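Local coordinates for protein mini spindles (Drosophila melanogaster, PDB 5VJC) that probably binds tubulin through TOG domains built of HEAT repeats, promoting microtubule dynamics and mitotic spindle formation, at residues R158-V163 with L192-F197; K110-L115 with D150-G155; F197-Y202 with L231-Q236; K171-V176 with I206-A211. One frame throughout, in Å; residues are numbered along the deposited sequence.

Contact 1: residues R158-V163 with L192-F197; sequences RVLRQV and LDELTF
Leu160 is the first residue of helix segment 158-163 to meet segment 192-197. Leu160 CD2 lies 3.6 Å from Glu194 OE2, and the two side chains lie alongside, running opposite ways. Arg161, one residue on, carries most of the contact. Its chain runs extended from CG to NE (chi2 175°), which carries the guanidinium across to the other helix. There it grips the buried Glu194 side-on in a salt bridge, one nitrogen to each oxygen. Arg161 NE donates to the syn lone pair of Glu194 OE2 at 3.0 Å, nearly straight at 172°. Arg161 NH2 donates to Glu194 OE1, also at 3.0 Å, from the syn side but tilted out of the carboxylate plane. The same guanidinium lies flat on Phe197, with the two planes only 3° apart. Arg161 CZ sits 3.5 Å from the Phe197 ring centroid, a cation-pi stack. Arg161 CD adds a CH-pi contact over the same ring face. A bend at chi2 of Glu194 helps bring its carboxylate to the guanidinium edge. With an alanine at Arg161, the buried Glu194 carboxylate would probably lose its charged mate and the Phe197 ring its stacking partner. These long side chains bridge two helices of the HEAT-repeat solenoid, whose axes lie 12.6 Å apart. Helix 169-178 packs on both Leu160 and Leu195, and helix 224-241 lies beyond segment 192-197.

Contact 2: residues K110-L115 with D150-G155; sequences KGLEYL and DAVRNG
Leu112 points at segment 150-155 and meets it with both branches of its side chain. Its CG lies opposite the carbonyl carbon and beside the backbone N (chi1 -72°). Both methyls of the fork rest against the backbone of Gly155, and CD1 also reaches Val152. Leu112 CD1 lies 3.6 Å from Val152 O. Leu112 CD1 also touches Val152 CG1 at 4.1 Å, so Val152 offers it both backbone and side chain. Leu112 CD2 comes within 4.0 Å of Gly155 C, as CD1 does. Nearer the root of the side chain, Leu112 CB lies 4.2 Å from Gly155 CA. The backbones are close at this point, with the CA atoms of Leu112 and Gly155 5.5 Å apart. Gly155 makes this possible: a CB on it would fall 3.0 Å from Leu112 CD1. An alanine in place of Leu112 would probably open a gap against the bare backbone of Gly155 and leave Val152 CG1 without its methyl partner. Leu112 also reaches Val156 and Val159 further along helix 150-166, so it joins helix 105-124 to that helix over more than one turn. The charged groups stay on their own sides. Lys110 pairs weakly with Glu113 within one helix, and Arg153, which points away from the contact, pairs with Asp150 in the other. No hydrogen bond crosses between the segments. This is leucine-on-glycine helix packing within the TOG domain. The contact therefore rests on close apolar packing, which the missing side chain of Gly155 allows.

Contact 3: residues F197-Y202 with L231-Q236; sequences FLIESY and LNCIVQ
Phe197 O is gripped by two donors from Ser201, one turn later in its own helix. Ser201 OG donates to Phe197 O at 2.8 Å, from above the carbonyl plane. Ser201 N makes the usual helical bond to Phe197 O at 3.0 Å and arrives from the opposite face of that plane. The hydroxyl also sits over the centre of the Phe197 ring, on the face turned from Arg161. These bonds lie in the last turns of helix 185-202, on a different side from Ile199. The two helix segments run almost parallel, at 15°, with their axes 9.8 Å apart, and so pack helices 185-202 and 224-241 together in the HEAT-repeat solenoid. Ile199 points across the gap between them. Ile199 CD1 meets Cys233 SG at 4.0 Å, and Ile199 CG2 lies 4.1 Å from Gln236 CG. Ile199 and Gln236 lie side by side, pointing opposite ways. Gln236 is bent at chi2 (63°), and its amide is brought to the side of Glu200. The Glu200 and Gln236 chains run roughly perpendicular, and Gln236 OE1 rests 3.5 Å from Glu200 CG. The amide thus meets the aliphatic part of Glu200, and its plane is 44° from that of the carboxylate. Both residues also touch a crystal neighbour, which may affect their pose. Cys233 packs further on Leu195 and Thr196 of helix 185-202. No hydrogen bond joins the two segments. The interface passes from buried apolar atoms of Ile199 and Cys233 to the polar side chains of Gln236 and the exposed Glu200, and it is probably held by van der Waals packing rather than by charge.

Contact 4: residues K171-V176 with I206-A211; sequences KVFGYV and ICPQSA
Helix segment 171-176 meets the turn before helix 209-217 closest at Phe173 and Ile206, whose CA atoms are 7.0 Å apart. This is packing within the HEAT-repeat solenoid of the TOG domain. Pro208 stands at the N-cap position of helix 209-217. Phe173 carries the whole contact. Phe173 CG stands opposite the backbone N (chi1 -176°), which sets the ring against the 206-211 segment. The carbonyl oxygen of Ile206 sits over the centre of one ring face, 3.2 Å from Phe173 CD2. The Ile206 side chain crosses that of Phe173 at a slant, and Ile206 CG1 packs on Phe173 CB at 3.7 Å. At the far end of the ring, Cys207 SG lies 3.8 Å from Phe173 CZ, an oblique sulfur-aromatic contact. Pro208 CD makes a looser contact with Phe173 CE2. Leu195 of helix 185-202 also packs on Phe173, so this ring helps join three successive helices and the turn between the last two. No hydrogen bond crosses the contact. Ala211, in the first turn of helix 209-217, meets the ring edge in its plane, with Ala211 CB 3.8 Å from Phe173 CE2.

The contacts follow the solenoid from helix 105-124 to helix 224-241. Contacts 1 and 2 share helix 150-166; their centres are about 13 Å apart, and Val159 CG2 touches Leu115 CB at 3.7 Å. Contacts 1 and 3 share helix 185-202 and Phe197. Contact 4 joins both: Leu195 CD2 of contact 1 lies 3.5 Å from Phe173 CE1, and Ile199 CD1 of contact 3 lies 3.7 Å from Cys207 SG. Contact 2 touches only contact 1 of the other three; its centre is about 24 Å from those of contacts 3 and 4, nearest atoms about 11 Å. The assembly is a single chain, so all four are packing within the TOG domain, with no tubulin-binding role inferred.

Contact 1: residues R158-V163 with L192-F197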
# COMPACT_ATOMS: atom_id res chain seq x y z
N ARG A 158 -2.76 -3.71 -8.18
CA ARG A 158 -1.68 -4.09 -9.09
C ARG A 158 -0.31 -3.72 -8.50
O ARG A 158 0.64 -4.54 -8.49
CB ARG A 158 -1.89 -3.42 -10.45
CG ARG A 158 -0.77 -3.61 -11.46
CD ARG A 158 -0.87 -4.91 -12.25
NE ARG A 158 0.03 -4.92 -13.40
CZ ARG A 158 1.30 -5.35 -13.37
NH1 ARG A 158 1.82 -5.82 -12.24
NH2 ARG A 158 2.05 -5.32 -14.46
N VAL A 159 -0.22 -2.50 -7.99
CA VAL A 159 1.00 -2.03 -7.30
C VAL A 159 1.24 -2.86 -6.05
O VAL A 159 2.35 -3.30 -5.81
CB VAL A 159 0.87 -0.52 -6.93
CG1 VAL A 159 2.08 -0.05 -6.04
CG2 VAL A 159 0.74 0.33 -8.19
N LEU A 160 0.22 -3.07 -5.23
CA LEU A 160 0.41 -3.83 -4.00
C LEU A 160 0.97 -5.23 -4.31
O LEU A 160 1.84 -5.76 -3.59
CB LEU A 160 -0.89 -3.94 -3.21
CG LEU A 160 -0.76 -4.52 -1.79
CD1 LEU A 160 -0.14 -3.50 -0.81
CD2 LEU A 160 -2.09 -5.00 -1.26
N ARG A 161 0.52 -5.80 -5.42
CA ARG A 161 0.95 -7.17 -5.73
C ARG A 161 2.31 -7.22 -6.39
O ARG A 161 2.88 -8.29 -6.56
CB ARG A 161 -0.11 -7.85 -6.58
CG ARG A 161 -1.34 -8.16 -5.72
CD ARG A 161 -2.49 -8.73 -6.53
NE ARG A 161 -3.68 -8.83 -5.70
CZ ARG A 161 -4.81 -9.43 -6.08
NH1 ARG A 161 -4.88 -10.02 -7.27
NH2 ARG A 161 -5.85 -9.48 -5.25
N GLN A 162 2.85 -6.04 -6.72
CA GLN A 162 4.26 -5.90 -7.04
C GLN A 162 5.10 -5.66 -5.79
O GLN A 162 6.20 -6.18 -5.69
CB GLN A 162 4.48 -4.75 -8.00
CG GLN A 162 3.88 -4.96 -9.37
CD GLN A 162 4.06 -3.72 -10.20
OE1 GLN A 162 3.56 -2.64 -9.83
NE2 GLN A 162 4.83 -3.84 -11.28
N VAL A 163 4.59 -4.86 -4.86
CA VAL A 163 5.33 -4.56 -3.63
C VAL A 163 5.73 -5.83 -2.89
O VAL A 163 6.86 -5.94 -2.39
CB VAL A 163 4.52 -3.65 -2.70
CG1 VAL A 163 5.23 -3.48 -1.37
CG2 VAL A 163 4.30 -2.27 -3.36
N LEU A 192 -10.37 -7.34 3.20
CA LEU A 192 -10.70 -8.76 3.40
C LEU A 192 -10.45 -9.62 2.14
O LEU A 192 -9.82 -10.67 2.24
CB LEU A 192 -12.16 -8.91 3.84
CG LEU A 192 -12.41 -8.54 5.30
CD1 LEU A 192 -13.91 -8.23 5.55
CD2 LEU A 192 -11.89 -9.63 6.24
N ASP A 193 -10.90 -9.15 0.98
CA ASP A 193 -10.61 -9.82 -0.30
C ASP A 193 -9.09 -9.95 -0.55
O ASP A 193 -8.62 -10.95 -1.09
CB ASP A 193 -11.27 -9.08 -1.48
CG ASP A 193 -12.80 -9.22 -1.51
OD1 ASP A 193 -13.36 -10.03 -0.73
OD2 ASP A 193 -13.45 -8.51 -2.30
N GLU A 194 -8.33 -8.93 -0.18
CA GLU A 194 -6.88 -9.00 -0.35
C GLU A 194 -6.28 -10.04 0.59
O GLU A 194 -5.39 -10.80 0.20
CB GLU A 194 -6.25 -7.62 -0.14
CG GLU A 194 -4.83 -7.52 -0.74
CD GLU A 194 -4.81 -7.70 -2.26
OE1 GLU A 194 -5.88 -7.63 -2.92
OE2 GLU A 194 -3.71 -7.86 -2.82
N LEU A 195 -6.78 -10.11 1.82
CA LEU A 195 -6.30 -11.13 2.74
C LEU A 195 -6.53 -12.52 2.15
O LEU A 195 -5.67 -13.40 2.24
CB LEU A 195 -6.98 -11.00 4.11
CG LEU A 195 -6.61 -9.72 4.89
CD1 LEU A 195 -7.57 -9.43 6.05
CD2 LEU A 195 -5.14 -9.76 5.39
N THR A 196 -7.68 -12.70 1.51
CA THR A 196 -8.02 -13.98 0.88
C THR A 196 -7.02 -14.29 -0.23
O THR A 196 -6.52 -15.42 -0.33
CB THR A 196 -9.46 -13.96 0.30
OG1 THR A 196 -10.39 -13.59 1.32
CG2 THR A 196 -9.85 -15.34 -0.28
N PHE A 197 -6.70 -13.29 -1.06
CA PHE A 197 -5.72 -13.49 -2.11
C PHE A 197 -4.36 -13.89 -1.53
O PHE A 197 -3.71 -14.83 -1.99
CB PHE A 197 -5.58 -12.23 -2.98
CG PHE A 197 -4.35 -12.23 -3.85
CD1 PHE A 197 -4.36 -12.87 -5.09
CD2 PHE A 197 -3.19 -11.61 -3.44
CE1 PHE A 197 -3.23 -12.88 -5.88
CE2 PHE A 197 -2.05 -11.62 -4.23
CZ PHE A 197 -2.08 -12.25 -5.46

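Contact 2: residues K110-L115 with D150-G155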
# COMPACT_ATOMS: atom_id res chain seq x y z
N LYS A 110 -3.06 7.95 -12.83
CA LYS A 110 -1.77 8.14 -13.49
C LYS A 110 -0.59 7.87 -12.52
O LYS A 110 0.39 7.27 -12.94
CB LYS A 110 -1.68 9.55 -14.07
CG LYS A 110 -2.75 9.85 -15.15
CD LYS A 110 -2.69 8.82 -16.28
CE LYS A 110 -1.59 9.17 -17.29
NZ LYS A 110 -1.54 8.16 -18.39
N GLY A 111 -0.70 8.28 -11.26
CA GLY A 111 0.34 7.95 -10.27
C GLY A 111 0.47 6.43 -10.07
O GLY A 111 1.58 5.89 -9.99
N LEU A 112 -0.66 5.75 -10.01
CA LEU A 112 -0.63 4.29 -9.88
C LEU A 112 -0.03 3.62 -11.12
O LEU A 112 0.73 2.70 -10.99
CB LEU A 112 -2.03 3.74 -9.58
CG LEU A 112 -2.47 4.06 -8.15
CD1 LEU A 112 -3.99 3.93 -7.97
CD2 LEU A 112 -1.71 3.20 -7.15
N GLU A 113 -0.38 4.08 -12.33
CA GLU A 113 0.26 3.56 -13.54
C GLU A 113 1.78 3.71 -13.52
O GLU A 113 2.50 2.81 -13.90
CB GLU A 113 -0.24 4.27 -14.80
CG GLU A 113 -1.45 3.71 -15.48
CD GLU A 113 -1.78 4.50 -16.74
OE1 GLU A 113 -0.84 5.07 -17.35
OE2 GLU A 113 -2.97 4.57 -17.12
N TYR A 114 2.24 4.90 -13.15
CA TYR A 114 3.67 5.16 -13.00
C TYR A 114 4.29 4.18 -12.03
O TYR A 114 5.31 3.55 -12.31
CB TYR A 114 3.91 6.60 -12.52
CG TYR A 114 5.37 6.90 -12.13
CD1 TYR A 114 6.41 6.71 -13.03
CD2 TYR A 114 5.68 7.38 -10.86
CE1 TYR A 114 7.72 7.00 -12.68
CE2 TYR A 114 7.00 7.67 -10.50
CZ TYR A 114 8.01 7.48 -11.41
OH TYR A 114 9.31 7.76 -11.04
N LEU A 115 3.65 4.02 -10.88
CA LEU A 115 4.15 3.10 -9.85
C LEU A 115 4.31 1.68 -10.37
O LEU A 115 5.25 0.98 -9.97
CB LEU A 115 3.21 3.11 -8.64
CG LEU A 115 3.47 4.29 -7.71
CD1 LEU A 115 2.27 4.49 -6.81
CD2 LEU A 115 4.74 4.04 -6.88
N ASP A 150 -13.34 2.31 -9.46
CA ASP A 150 -12.82 1.05 -9.94
C ASP A 150 -11.35 1.11 -10.41
O ASP A 150 -10.55 0.24 -10.08
CB ASP A 150 -13.70 0.56 -11.09
CG ASP A 150 -13.35 -0.82 -11.53
OD1 ASP A 150 -13.97 -1.77 -11.03
OD2 ASP A 150 -12.46 -0.95 -12.40
N ALA A 151 -11.00 2.12 -11.20
CA ALA A 151 -9.65 2.15 -11.77
C ALA A 151 -8.59 2.40 -10.68
O ALA A 151 -7.47 1.90 -10.77
CB ALA A 151 -9.54 3.20 -12.85
N VAL A 152 -8.96 3.17 -9.66
CA VAL A 152 -8.08 3.38 -8.50
C VAL A 152 -7.86 2.08 -7.73
O VAL A 152 -6.72 1.69 -7.45
CB VAL A 152 -8.62 4.45 -7.55
CG1 VAL A 152 -7.71 4.58 -6.33
CG2 VAL A 152 -8.72 5.80 -8.26
N ARG A 153 -8.96 1.38 -7.40
CA ARG A 153 -8.85 0.11 -6.68
C ARG A 153 -8.01 -0.89 -7.46
O ARG A 153 -7.14 -1.57 -6.88
CB ARG A 153 -10.25 -0.47 -6.40
CG ARG A 153 -11.16 0.43 -5.57
CD ARG A 153 -12.33 -0.38 -4.99
NE ARG A 153 -13.13 -0.97 -6.06
CZ ARG A 153 -14.14 -0.35 -6.66
NH1 ARG A 153 -14.49 0.87 -6.29
NH2 ARG A 153 -14.82 -0.96 -7.64
N ASN A 154 -8.25 -1.00 -8.77
CA ASN A 154 -7.44 -1.92 -9.57
C ASN A 154 -5.94 -1.55 -9.59
O ASN A 154 -5.07 -2.42 -9.61
CB ASN A 154 -7.97 -2.01 -11.00
CG ASN A 154 -9.19 -2.92 -11.10
OD1 ASN A 154 -9.43 -3.75 -10.21
ND2 ASN A 154 -9.96 -2.79 -12.18
N GLY A 155 -5.67 -0.25 -9.60
CA GLY A 155 -4.29 0.23 -9.68
C GLY A 155 -3.57 -0.07 -8.38
O GLY A 155 -2.44 -0.54 -8.39

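Contact 3: residues F197-Y202 with L231-Q236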
# COMPACT_ATOMS: atom_id res chain seq x y z
N PHE A 197 -6.70 -13.29 -1.06
CA PHE A 197 -5.72 -13.49 -2.11
C PHE A 197 -4.36 -13.89 -1.53
O PHE A 197 -3.71 -14.83 -1.99
CB PHE A 197 -5.58 -12.23 -2.98
CG PHE A 197 -4.35 -12.23 -3.85
CD1 PHE A 197 -4.36 -12.87 -5.09
CD2 PHE A 197 -3.19 -11.61 -3.44
CE1 PHE A 197 -3.23 -12.88 -5.88
CE2 PHE A 197 -2.05 -11.62 -4.23
CZ PHE A 197 -2.08 -12.25 -5.46
N LEU A 198 -3.94 -13.18 -0.49
CA LEU A 198 -2.64 -13.44 0.13
C LEU A 198 -2.57 -14.82 0.78
O LEU A 198 -1.54 -15.51 0.72
CB LEU A 198 -2.33 -12.36 1.17
CG LEU A 198 -2.00 -11.00 0.58
CD1 LEU A 198 -1.88 -9.98 1.71
CD2 LEU A 198 -0.72 -11.08 -0.26
N ILE A 199 -3.65 -15.22 1.44
CA ILE A 199 -3.70 -16.54 2.08
C ILE A 199 -3.69 -17.67 1.03
O ILE A 199 -3.00 -18.66 1.19
CB ILE A 199 -4.93 -16.67 2.99
CG1 ILE A 199 -4.79 -15.72 4.19
CG2 ILE A 199 -5.09 -18.11 3.51
CD1 ILE A 199 -6.03 -15.64 5.03
N GLU A 200 -4.47 -17.51 -0.04
CA GLU A 200 -4.42 -18.46 -1.16
C GLU A 200 -3.02 -18.54 -1.81
O GLU A 200 -2.61 -19.60 -2.29
CB GLU A 200 -5.47 -18.07 -2.21
CG GLU A 200 -5.92 -19.24 -3.07
CD GLU A 200 -6.78 -18.80 -4.25
OE1 GLU A 200 -6.74 -17.61 -4.61
OE2 GLU A 200 -7.49 -19.66 -4.82
N SER A 201 -2.30 -17.42 -1.80
CA SER A 201 -1.02 -17.32 -2.50
C SER A 201 0.17 -17.79 -1.67
O SER A 201 1.09 -18.41 -2.20
CB SER A 201 -0.78 -15.87 -2.93
OG SER A 201 -1.78 -15.47 -3.85
N TYR A 202 0.14 -17.50 -0.38
CA TYR A 202 1.27 -17.77 0.48
C TYR A 202 0.98 -18.91 1.45
O TYR A 202 1.88 -19.39 2.13
CB TYR A 202 1.66 -16.50 1.24
CG TYR A 202 2.27 -15.46 0.33
CD1 TYR A 202 3.62 -15.51 -0.00
CD2 TYR A 202 1.51 -14.45 -0.23
CE1 TYR A 202 4.20 -14.58 -0.86
CE2 TYR A 202 2.07 -13.50 -1.08
CZ TYR A 202 3.42 -13.57 -1.38
OH TYR A 202 3.99 -12.64 -2.23
N LEU A 231 -16.54 -14.03 5.19
CA LEU A 231 -16.93 -15.43 5.00
C LEU A 231 -16.04 -16.12 3.98
O LEU A 231 -15.52 -17.20 4.24
CB LEU A 231 -18.39 -15.53 4.57
CG LEU A 231 -19.43 -15.22 5.65
CD1 LEU A 231 -20.82 -15.16 5.04
CD2 LEU A 231 -19.35 -16.25 6.77
N ASN A 232 -15.89 -15.50 2.81
CA ASN A 232 -15.02 -16.05 1.77
C ASN A 232 -13.62 -16.24 2.27
O ASN A 232 -12.94 -17.20 1.90
CB ASN A 232 -15.01 -15.16 0.53
CG ASN A 232 -16.27 -15.30 -0.27
OD1 ASN A 232 -16.95 -16.32 -0.21
ND2 ASN A 232 -16.60 -14.27 -1.04
N CYS A 233 -13.19 -15.35 3.16
CA CYS A 233 -11.84 -15.41 3.65
C CYS A 233 -11.67 -16.57 4.64
O CYS A 233 -10.67 -17.28 4.60
CB CYS A 233 -11.42 -14.08 4.29
SG CYS A 233 -9.67 -14.05 4.66
N ILE A 234 -12.65 -16.76 5.52
CA ILE A 234 -12.56 -17.84 6.50
C ILE A 234 -12.71 -19.19 5.79
O ILE A 234 -12.06 -20.16 6.17
CB ILE A 234 -13.62 -17.69 7.61
CG1 ILE A 234 -13.29 -16.46 8.46
CG2 ILE A 234 -13.66 -18.91 8.52
CD1 ILE A 234 -11.90 -16.49 9.07
N VAL A 235 -13.54 -19.23 4.75
CA VAL A 235 -13.69 -20.43 3.93
C VAL A 235 -12.33 -20.86 3.34
O VAL A 235 -11.96 -22.03 3.39
CB VAL A 235 -14.70 -20.22 2.78
CG1 VAL A 235 -14.52 -21.27 1.69
CG2 VAL A 235 -16.13 -20.23 3.32
N GLN A 236 -11.60 -19.90 2.80
CA GLN A 236 -10.28 -20.18 2.25
C GLN A 236 -9.37 -20.68 3.35
O GLN A 236 -8.57 -21.62 3.13
CB GLN A 236 -9.71 -18.93 1.58
CG GLN A 236 -8.28 -19.06 1.14
CD GLN A 236 -8.09 -20.14 0.08
OE1 GLN A 236 -8.63 -20.05 -1.02
NE2 GLN A 236 -7.33 -21.17 0.42

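Contact 4: residues K171-V176 with I206-A211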
# COMPACT_ATOMS: atom_id res chain seq x y z
N LYS A 171 4.97 -8.57 6.21
CA LYS A 171 4.72 -7.18 6.59
C LYS A 171 3.53 -6.60 5.83
O LYS A 171 2.71 -5.90 6.41
CB LYS A 171 5.97 -6.33 6.35
CG LYS A 171 7.13 -6.72 7.24
CD LYS A 171 8.29 -5.76 7.10
CE LYS A 171 9.34 -6.01 8.19
NZ LYS A 171 8.74 -5.82 9.54
N VAL A 172 3.41 -6.91 4.54
CA VAL A 172 2.26 -6.46 3.76
C VAL A 172 0.96 -7.04 4.32
O VAL A 172 -0.05 -6.32 4.45
CB VAL A 172 2.41 -6.83 2.28
CG1 VAL A 172 1.13 -6.47 1.50
CG2 VAL A 172 3.62 -6.11 1.68
N PHE A 173 0.99 -8.32 4.66
CA PHE A 173 -0.16 -8.96 5.29
C PHE A 173 -0.60 -8.16 6.51
O PHE A 173 -1.79 -7.88 6.66
CB PHE A 173 0.14 -10.42 5.69
CG PHE A 173 -1.07 -11.15 6.24
CD1 PHE A 173 -1.94 -11.83 5.39
CD2 PHE A 173 -1.33 -11.16 7.60
CE1 PHE A 173 -3.04 -12.51 5.89
CE2 PHE A 173 -2.44 -11.81 8.10
CZ PHE A 173 -3.29 -12.48 7.25
N GLY A 174 0.36 -7.81 7.36
CA GLY A 174 0.14 -6.96 8.52
C GLY A 174 -0.52 -5.62 8.18
O GLY A 174 -1.47 -5.22 8.84
N TYR A 175 -0.01 -4.91 7.17
CA TYR A 175 -0.63 -3.63 6.76
C TYR A 175 -2.06 -3.79 6.24
O TYR A 175 -2.93 -2.96 6.50
CB TYR A 175 0.23 -2.95 5.71
CG TYR A 175 1.50 -2.36 6.27
CD1 TYR A 175 1.46 -1.42 7.31
CD2 TYR A 175 2.74 -2.71 5.77
CE1 TYR A 175 2.62 -0.87 7.84
CE2 TYR A 175 3.91 -2.16 6.29
CZ TYR A 175 3.84 -1.24 7.33
OH TYR A 175 4.98 -0.68 7.84
N VAL A 176 -2.31 -4.86 5.49
CA VAL A 176 -3.65 -5.14 5.03
C VAL A 176 -4.59 -5.40 6.20
O VAL A 176 -5.73 -4.89 6.21
CB VAL A 176 -3.70 -6.33 4.06
CG1 VAL A 176 -5.18 -6.63 3.69
CG2 VAL A 176 -2.90 -6.00 2.82
N ILE A 206 1.36 -17.23 6.30
CA ILE A 206 1.23 -15.77 6.30
C ILE A 206 0.14 -15.31 7.26
O ILE A 206 -0.01 -14.11 7.54
CB ILE A 206 0.91 -15.24 4.89
CG1 ILE A 206 1.36 -13.79 4.74
CG2 ILE A 206 -0.58 -15.41 4.56
CD1 ILE A 206 1.25 -13.27 3.31
N CYS A 207 -0.62 -16.27 7.78
CA CYS A 207 -1.81 -15.92 8.53
C CYS A 207 -1.84 -16.59 9.89
O CYS A 207 -2.28 -17.73 10.00
CB CYS A 207 -3.05 -16.31 7.72
SG CYS A 207 -4.61 -15.86 8.47
N PRO A 208 -1.38 -15.89 10.94
CA PRO A 208 -1.42 -16.53 12.26
C PRO A 208 -2.85 -16.67 12.80
O PRO A 208 -3.80 -16.10 12.25
CB PRO A 208 -0.58 -15.59 13.13
CG PRO A 208 -0.60 -14.29 12.43
CD PRO A 208 -0.66 -14.60 10.97
N GLN A 209 -2.99 -17.46 13.86
CA GLN A 209 -4.29 -17.77 14.45
C GLN A 209 -5.00 -16.49 14.90
O GLN A 209 -6.22 -16.38 14.80
CB GLN A 209 -4.13 -18.73 15.64
CG GLN A 209 -5.42 -19.00 16.39
CD GLN A 209 -5.27 -20.06 17.48
OE1 GLN A 209 -4.41 -20.95 17.40
NE2 GLN A 209 -6.09 -19.95 18.53
N SER A 210 -4.23 -15.52 15.35
CA SER A 210 -4.79 -14.25 15.80
C SER A 210 -5.41 -13.46 14.66
O SER A 210 -6.42 -12.77 14.85
CB SER A 210 -3.71 -13.42 16.48
OG SER A 210 -2.68 -13.13 15.56
N ALA A 211 -4.82 -13.54 13.48
CA ALA A 211 -5.39 -12.86 12.32
C ALA A 211 -6.70 -13.53 11.93
O ALA A 211 -7.67 -12.86 11.59
CB ALA A 211 -4.40 -12.86 11.16